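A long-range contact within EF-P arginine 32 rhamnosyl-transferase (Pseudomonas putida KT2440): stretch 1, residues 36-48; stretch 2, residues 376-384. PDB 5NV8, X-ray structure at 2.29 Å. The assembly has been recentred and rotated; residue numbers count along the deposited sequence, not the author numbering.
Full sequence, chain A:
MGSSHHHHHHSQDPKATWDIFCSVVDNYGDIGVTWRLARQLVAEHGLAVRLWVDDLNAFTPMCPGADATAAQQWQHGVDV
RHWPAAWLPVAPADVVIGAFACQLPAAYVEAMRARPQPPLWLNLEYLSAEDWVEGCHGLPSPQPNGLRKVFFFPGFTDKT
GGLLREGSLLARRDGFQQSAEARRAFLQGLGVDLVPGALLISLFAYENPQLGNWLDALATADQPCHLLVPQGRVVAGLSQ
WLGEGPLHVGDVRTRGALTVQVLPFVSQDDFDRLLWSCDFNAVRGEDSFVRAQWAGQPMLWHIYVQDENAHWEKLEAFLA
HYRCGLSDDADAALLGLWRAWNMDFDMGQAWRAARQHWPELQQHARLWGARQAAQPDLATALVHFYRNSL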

# COMPACT_ATOMS: atom_id res chain seq x y z
N ARG A 36 -3.62 7.17 -10.08
CA ARG A 36 -3.11 5.89 -10.59
C ARG A 36 -3.96 5.39 -11.76
O ARG A 36 -3.42 4.96 -12.78
CB ARG A 36 -3.08 4.86 -9.47
CG ARG A 36 -2.63 3.48 -9.93
CD ARG A 36 -2.51 2.50 -8.77
NE ARG A 36 -1.71 3.02 -7.66
CZ ARG A 36 -0.40 3.22 -7.70
NH1 ARG A 36 0.29 2.93 -8.80
NH2 ARG A 36 0.24 3.69 -6.63
N LEU A 37 -5.28 5.45 -11.61
CA LEU A 37 -6.16 4.97 -12.67
C LEU A 37 -6.05 5.82 -13.93
O LEU A 37 -6.07 5.30 -15.05
CB LEU A 37 -7.61 4.93 -12.17
CG LEU A 37 -8.71 4.67 -13.21
CD1 LEU A 37 -8.53 3.31 -13.84
CD2 LEU A 37 -10.07 4.79 -12.56
N ALA A 38 -5.92 7.14 -13.76
CA ALA A 38 -5.92 8.04 -14.91
C ALA A 38 -4.72 7.81 -15.82
O ALA A 38 -4.85 7.85 -17.05
CB ALA A 38 -5.96 9.50 -14.45
N ARG A 39 -3.54 7.57 -15.24
CA ARG A 39 -2.37 7.27 -16.07
C ARG A 39 -2.54 5.94 -16.80
O ARG A 39 -2.12 5.80 -17.95
CB ARG A 39 -1.10 7.23 -15.23
CG ARG A 39 -0.92 8.39 -14.28
CD ARG A 39 0.49 8.38 -13.70
NE ARG A 39 0.88 7.08 -13.16
CZ ARG A 39 0.68 6.70 -11.90
NH1 ARG A 39 0.08 7.51 -11.05
NH2 ARG A 39 1.08 5.50 -11.50
N GLN A 40 -3.15 4.96 -16.14
CA GLN A 40 -3.26 3.63 -16.71
C GLN A 40 -4.20 3.61 -17.92
O GLN A 40 -3.92 2.94 -18.91
CB GLN A 40 -3.74 2.64 -15.64
CG GLN A 40 -3.60 1.19 -16.05
CD GLN A 40 -3.90 0.23 -14.91
OE1 GLN A 40 -4.56 0.59 -13.93
NE2 GLN A 40 -3.41 -1.00 -15.03
N LEU A 41 -5.32 4.35 -17.85
CA LEU A 41 -6.25 4.37 -18.97
C LEU A 41 -5.69 5.11 -20.17
O LEU A 41 -6.16 4.88 -21.30
CB LEU A 41 -7.58 5.00 -18.56
CG LEU A 41 -8.24 4.48 -17.29
CD1 LEU A 41 -9.15 5.55 -16.71
CD2 LEU A 41 -9.01 3.19 -17.58
N VAL A 42 -4.72 5.99 -19.97
CA VAL A 42 -4.00 6.59 -21.09
C VAL A 42 -2.94 5.63 -21.62
O VAL A 42 -2.88 5.35 -22.82
CB VAL A 42 -3.38 7.93 -20.68
CG1 VAL A 42 -2.45 8.44 -21.78
CG2 VAL A 42 -4.46 8.95 -20.36
N ALA A 43 -2.11 5.11 -20.72
CA ALA A 43 -0.92 4.38 -21.15
C ALA A 43 -1.26 3.03 -21.74
O ALA A 43 -0.71 2.64 -22.78
CB ALA A 43 0.05 4.23 -19.97
N GLU A 44 -2.17 2.29 -21.11
CA GLU A 44 -2.47 0.93 -21.53
C GLU A 44 -3.71 0.84 -22.41
O GLU A 44 -3.93 -0.21 -23.04
CB GLU A 44 -2.64 0.02 -20.31
CG GLU A 44 -1.41 -0.04 -19.42
CD GLU A 44 -1.51 -1.10 -18.34
OE1 GLU A 44 -2.26 -2.08 -18.54
OE2 GLU A 44 -0.85 -0.95 -17.29
N HIS A 45 -4.52 1.89 -22.49
CA HIS A 45 -5.75 1.85 -23.27
C HIS A 45 -5.90 3.02 -24.23
O HIS A 45 -6.93 3.10 -24.92
CB HIS A 45 -6.97 1.79 -22.33
CG HIS A 45 -7.01 0.55 -21.49
ND1 HIS A 45 -7.73 -0.57 -21.85
CD2 HIS A 45 -6.40 0.24 -20.32
CE1 HIS A 45 -7.57 -1.51 -20.93
NE2 HIS A 45 -6.77 -1.04 -19.99
N GLY A 46 -4.92 3.91 -24.31
CA GLY A 46 -4.93 4.97 -25.30
C GLY A 46 -6.12 5.90 -25.24
O GLY A 46 -6.60 6.36 -26.28
N LEU A 47 -6.62 6.18 -24.04
CA LEU A 47 -7.80 7.02 -23.87
C LEU A 47 -7.39 8.45 -23.54
O LEU A 47 -6.33 8.70 -22.97
CB LEU A 47 -8.70 6.47 -22.76
CG LEU A 47 -9.41 5.15 -23.04
CD1 LEU A 47 -9.87 4.51 -21.73
CD2 LEU A 47 -10.59 5.35 -23.98
N ALA A 48 -8.26 9.39 -23.92
CA ALA A 48 -8.07 10.80 -23.59
C ALA A 48 -8.83 11.06 -22.30
O ALA A 48 -10.05 11.22 -22.30
CB ALA A 48 -8.56 11.69 -24.72
N PRO A 376 -7.98 -10.22 -14.32
CA PRO A 376 -7.79 -8.94 -15.02
C PRO A 376 -7.91 -7.76 -14.06
O PRO A 376 -8.67 -7.78 -13.10
CB PRO A 376 -8.92 -8.93 -16.06
CG PRO A 376 -9.14 -10.37 -16.35
CD PRO A 376 -8.91 -11.10 -15.05
N ASP A 377 -7.12 -6.72 -14.35
CA ASP A 377 -7.02 -5.57 -13.47
C ASP A 377 -8.29 -4.71 -13.57
O ASP A 377 -9.21 -4.99 -14.34
CB ASP A 377 -5.79 -4.75 -13.82
CG ASP A 377 -5.84 -4.19 -15.23
OD1 ASP A 377 -5.86 -4.99 -16.19
OD2 ASP A 377 -5.87 -2.95 -15.39
N LEU A 378 -8.31 -3.64 -12.78
CA LEU A 378 -9.50 -2.79 -12.72
C LEU A 378 -9.63 -1.92 -13.97
O LEU A 378 -10.74 -1.74 -14.48
CB LEU A 378 -9.45 -1.91 -11.47
CG LEU A 378 -10.73 -1.13 -11.19
CD1 LEU A 378 -11.83 -2.06 -10.69
CD2 LEU A 378 -10.46 -0.00 -10.21
N ALA A 379 -8.52 -1.38 -14.47
CA ALA A 379 -8.59 -0.54 -15.67
C ALA A 379 -9.13 -1.32 -16.86
O ALA A 379 -9.96 -0.80 -17.61
CB ALA A 379 -7.21 0.04 -15.98
N THR A 380 -8.69 -2.56 -17.03
CA THR A 380 -9.26 -3.41 -18.07
C THR A 380 -10.73 -3.71 -17.77
O THR A 380 -11.56 -3.75 -18.69
CB THR A 380 -8.46 -4.71 -18.18
OG1 THR A 380 -7.10 -4.41 -18.49
CG2 THR A 380 -9.05 -5.61 -19.27
N ALA A 381 -11.07 -3.90 -16.49
CA ALA A 381 -12.46 -4.17 -16.12
C ALA A 381 -13.35 -2.98 -16.41
O ALA A 381 -14.55 -3.15 -16.70
CB ALA A 381 -12.54 -4.56 -14.65
N LEU A 382 -12.81 -1.76 -16.36
CA LEU A 382 -13.61 -0.59 -16.70
C LEU A 382 -13.73 -0.39 -18.20
O LEU A 382 -14.73 0.16 -18.67
CB LEU A 382 -13.01 0.66 -16.05
CG LEU A 382 -13.02 0.68 -14.52
CD1 LEU A 382 -12.36 1.94 -13.99
CD2 LEU A 382 -14.44 0.55 -13.99
N VAL A 383 -12.75 -0.86 -18.98
CA VAL A 383 -12.74 -0.59 -20.41
C VAL A 383 -13.58 -1.62 -21.17
O VAL A 383 -14.43 -1.26 -21.99
CB VAL A 383 -11.29 -0.54 -20.94
CG1 VAL A 383 -11.25 -0.86 -22.42
CG2 VAL A 383 -10.68 0.83 -20.67
N HIS A 384 -13.35 -2.91 -20.92
CA HIS A 384 -14.11 -3.94 -21.61
C HIS A 384 -15.60 -3.83 -21.32
O HIS A 384 -16.42 -4.18 -22.17
CB HIS A 384 -13.59 -5.33 -21.23
CG HIS A 384 -12.26 -5.67 -21.82
ND1 HIS A 384 -11.66 -6.91 -21.65
CD2 HIS A 384 -11.40 -4.95 -22.57
CE1 HIS A 384 -10.50 -6.92 -22.27
NE2 HIS A 384 -10.32 -5.74 -22.84
O HOH W 1 -5.10 -1.87 -17.72

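What lets two helices more than 330 residues apart in sequence come together here? The answer centres on Ala 379, whose CA lies 6.4 Å from the CA of Leu 41, while the helix axes cross at 62° with a closest approach of 10.0 Å. Its CA-to-CB bond points toward the first stretch, and its side chain is a single methyl. Three side chains of the first helix gather round that methyl: Leu 41 CD2 is 4.0 Å from Ala 379 CB, Leu 37 CD1 is 4.1 Å from it, and Gln 40 OE1 comes within 3.4 Å of the same atom. Leu 41 starts out sideways, yet its end comes nearer and reaches the alanine. Leu 37 also extends the apolar surface along the second helix, with its CD2 lying 3.9 Å from Leu 382 CD1.

How does His 45, the residue with the most surface covered, use its ring? With chi1 at -63° (m), its ring meets three residues of the second helix in different ways. Val 383 CG2 sits over one face, 3.8 Å from the centroid of the His 45 ring and 27° off the ring normal, a CH-pi contact in which the methyl packs against the aromatic surface. Thr 380 OG1 is at the edge, near the ring plane, 3.7 Å from His 45 NE2. Ala 379 approaches obliquely, its carbonyl carbon C 3.9 Å from His 45 NE2.

What else does Val 383 touch? The methyl that covers the histidine face is shared with two leucines: Val 383 CG2 is 4.2 Å from Leu 41 CD2 and 3.9 Å from Leu 47 CD1. One carbon thus meets Leu 41, His 45 and Leu 47 together. After the histidine comes Gly 46, whose phi of 59° is one that favours glycine, and Leu 47 follows with its CA-to-CB bond toward the second stretch. Leu 47 N donates to Leu 41 O at 3.1 Å.

Does any polar link cross the contact? No direct hydrogen bond does. Gln 40 NE2 and Asp 377 OD2 are 3.2 Å apart, but the angle is poor. The connection is made instead by water 1, which donates to Asp 377 OD2 at 2.7 Å and to Glu 44 OE1 at 3.0 Å, and is also hydrogen-bonded to His 45 NE2 at 2.9 Å. The aspartate is held in place from its own side: as the N-cap of the second helix it accepts from Thr 380 N through OD2 at 3.3 Å, while Thr 380 OG1 donates to Asp 377 OD1 at 2.7 Å. The histidine takes part in both sides of the contact: its face packs against Val 383 CG2, and its NE2 is hydrogen-bonded to the bridging water.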